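Local coordinates for trehalose synthase regulatory protein (Candida albicans, PDB 5HUS) that probably serves as a regulatory subunit of the trehalose synthase complex, its C-terminal domain belonging to the trehalose-phosphatase family of the HAD clan, at residues A[77-82]-A[99-104]. Numbering follows the deposited sequence.
Sequences LQRSDL and GNFVKL
Arg79, in the first turn of helix 79-86, lays its guanidinium flat over one face of the Phe101 ring on strand 101-103. The planes lie 2° from parallel, with centres 3.7 Å apart. The stack is also a cation-pi pair, Arg79 CZ standing 20° off the ring normal. The arginine chain runs over the same face: Arg79 CD closes to 3.4 Å of Phe101 CG and makes a CH-pi contact, while Arg79 NE sits above the middle of the ring. A bend at chi3 (-69°) carries the guanidinium toward the Phe101 CE1 and CZ side of the ring, where Arg79 CZ comes within 3.5 Å of Phe101 CE1. Outside the two segments, Asp146 takes Arg79 NH2 in a salt bridge, and Trp110 and Ala96 also touch the arginine. Phe101 shares a classic beta bulge with Asn100 opposite Ala96 on strand 93-96. The contact joins the first turn of the helix to the strand next to the edge of the main HAD-type sheet, and through Asp146 Arg79 also reaches the separate antiparallel sheet, probably the cap. With its charge over the aromatic face and one nitrogen paired to a carboxylate, the guanidinium is held by two different attractions, which probably limit its turning.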
loop_
_atom_site.group_PDB
_atom_site.type_symbol
_atom_site.label_atom_id
_atom_site.label_comp_id
_atom_site.label_asym_id
_atom_site.label_seq_id
_atom_site.Cartn_x
_atom_site.Cartn_y
_atom_site.Cartn_z
ATOM N N LEU A 77 -4.882 5.947 3.238
ATOM C CA LEU A 77 -5.895 6.995 3.313
ATOM C C LEU A 77 -7.100 6.728 2.416
ATOM O O LEU A 77 -7.002 6.040 1.401
ATOM C CB LEU A 77 -5.280 8.349 2.960
ATOM C CG LEU A 77 -4.147 8.821 3.866
ATOM C CD1 LEU A 77 -3.596 10.143 3.362
ATOM C CD2 LEU A 77 -4.607 8.963 5.316
ATOM N N GLN A 78 -8.245 7.285 2.799
ATOM C CA GLN A 78 -9.459 7.090 2.030
ATOM C C GLN A 78 -9.449 7.942 0.768
ATOM O O GLN A 78 -8.693 8.918 0.659
ATOM C CB GLN A 78 -10.691 7.406 2.882
ATOM C CG GLN A 78 -10.884 8.878 3.219
ATOM C CD GLN A 78 -12.042 9.091 4.186
ATOM O OE1 GLN A 78 -13.196 8.825 3.856
ATOM N NE2 GLN A 78 -11.731 9.554 5.391
ATOM N N ARG A 79 -10.284 7.545 -0.188
ATOM C CA ARG A 79 -10.346 8.196 -1.488
ATOM C C ARG A 79 -10.503 9.704 -1.368
ATOM O O ARG A 79 -9.768 10.465 -2.008
ATOM C CB ARG A 79 -11.495 7.621 -2.309
ATOM C CG ARG A 79 -11.227 6.222 -2.848
ATOM C CD ARG A 79 -12.486 5.621 -3.431
ATOM N NE ARG A 79 -13.457 5.339 -2.383
ATOM C CZ ARG A 79 -14.708 4.953 -2.607
ATOM N NH1 ARG A 79 -15.143 4.789 -3.852
ATOM N NH2 ARG A 79 -15.518 4.717 -1.583
ATOM N N SER A 80 -11.450 10.133 -0.542
ATOM C CA SER A 80 -11.767 11.554 -0.447
ATOM C C SER A 80 -10.579 12.385 0.050
ATOM O O SER A 80 -10.362 13.499 -0.432
ATOM C CB SER A 80 -12.996 11.762 0.451
ATOM O OG SER A 80 -12.787 11.245 1.752
ATOM N N ASP A 81 -9.797 11.851 0.987
ATOM C CA ASP A 81 -8.599 12.557 1.453
ATOM C C ASP A 81 -7.528 12.632 0.367
ATOM O O ASP A 81 -6.872 13.660 0.205
ATOM C CB ASP A 81 -8.022 11.897 2.707
ATOM C CG ASP A 81 -8.833 12.207 3.958
ATOM O OD1 ASP A 81 -9.757 13.036 3.874
ATOM O OD2 ASP A 81 -8.542 11.621 5.020
ATOM N N LEU A 82 -7.338 11.540 -0.372
ATOM C CA LEU A 82 -6.351 11.523 -1.438
ATOM C C LEU A 82 -6.742 12.436 -2.595
ATOM O O LEU A 82 -5.881 13.072 -3.197
ATOM C CB LEU A 82 -6.131 10.083 -1.944
ATOM C CG LEU A 82 -5.347 9.247 -0.930
ATOM C CD1 LEU A 82 -5.375 7.761 -1.284
ATOM C CD2 LEU A 82 -3.911 9.749 -0.801
ATOM N N GLY A 99 -5.253 -0.525 -1.153
ATOM C CA GLY A 99 -5.542 -1.360 -2.304
ATOM C C GLY A 99 -7.007 -1.518 -2.661
ATOM O O GLY A 99 -7.323 -1.990 -3.756
ATOM N N ASN A 100 -7.904 -1.129 -1.760
ATOM C CA ASN A 100 -9.337 -1.306 -2.012
ATOM C C ASN A 100 -9.847 -0.466 -3.181
ATOM O O ASN A 100 -10.838 -0.814 -3.818
ATOM C CB ASN A 100 -10.141 -0.980 -0.750
ATOM C CG ASN A 100 -10.024 -2.062 0.291
ATOM O OD1 ASN A 100 -10.683 -3.105 0.198
ATOM N ND2 ASN A 100 -9.170 -1.835 1.287
ATOM N N PHE A 101 -9.163 0.638 -3.460
ATOM C CA PHE A 101 -9.562 1.544 -4.538
ATOM C C PHE A 101 -8.356 2.021 -5.323
ATOM O O PHE A 101 -7.319 2.305 -4.747
ATOM C CB PHE A 101 -10.322 2.750 -3.977
ATOM C CG PHE A 101 -11.449 2.373 -3.058
ATOM C CD1 PHE A 101 -12.673 1.966 -3.568
ATOM C CD2 PHE A 101 -11.277 2.415 -1.682
ATOM C CE1 PHE A 101 -13.712 1.606 -2.716
ATOM C CE2 PHE A 101 -12.308 2.056 -0.824
ATOM C CZ PHE A 101 -13.530 1.653 -1.344
ATOM N N VAL A 102 -8.501 2.104 -6.642
ATOM C CA VAL A 102 -7.403 2.483 -7.523
ATOM C C VAL A 102 -7.840 3.583 -8.474
ATOM O O VAL A 102 -8.874 3.458 -9.138
ATOM C CB VAL A 102 -6.889 1.288 -8.364
ATOM C CG1 VAL A 102 -5.842 1.764 -9.386
ATOM C CG2 VAL A 102 -6.314 0.197 -7.464
ATOM N N LYS A 103 -7.058 4.657 -8.539
ATOM C CA LYS A 103 -7.270 5.669 -9.565
ATOM C C LYS A 103 -6.055 5.667 -10.494
ATOM O O LYS A 103 -4.982 6.174 -10.155
ATOM C CB LYS A 103 -7.518 7.056 -8.946
ATOM C CG LYS A 103 -7.682 8.163 -9.976
ATOM C CD LYS A 103 -8.154 9.474 -9.330
ATOM C CE LYS A 103 -9.615 9.378 -8.915
ATOM N NZ LYS A 103 -10.178 10.691 -8.462
ATOM N N LEU A 104 -6.236 5.043 -11.654
ATOM C CA LEU A 104 -5.194 4.962 -12.666
ATOM C C LEU A 104 -4.795 6.351 -13.132
ATOM O O LEU A 104 -5.595 7.281 -13.086
ATOM C CB LEU A 104 -5.675 4.127 -13.853
ATOM C CG LEU A 104 -6.116 2.699 -13.532
ATOM C CD1 LEU A 104 -6.832 2.085 -14.726
ATOM C CD2 LEU A 104 -4.933 1.843 -13.116
#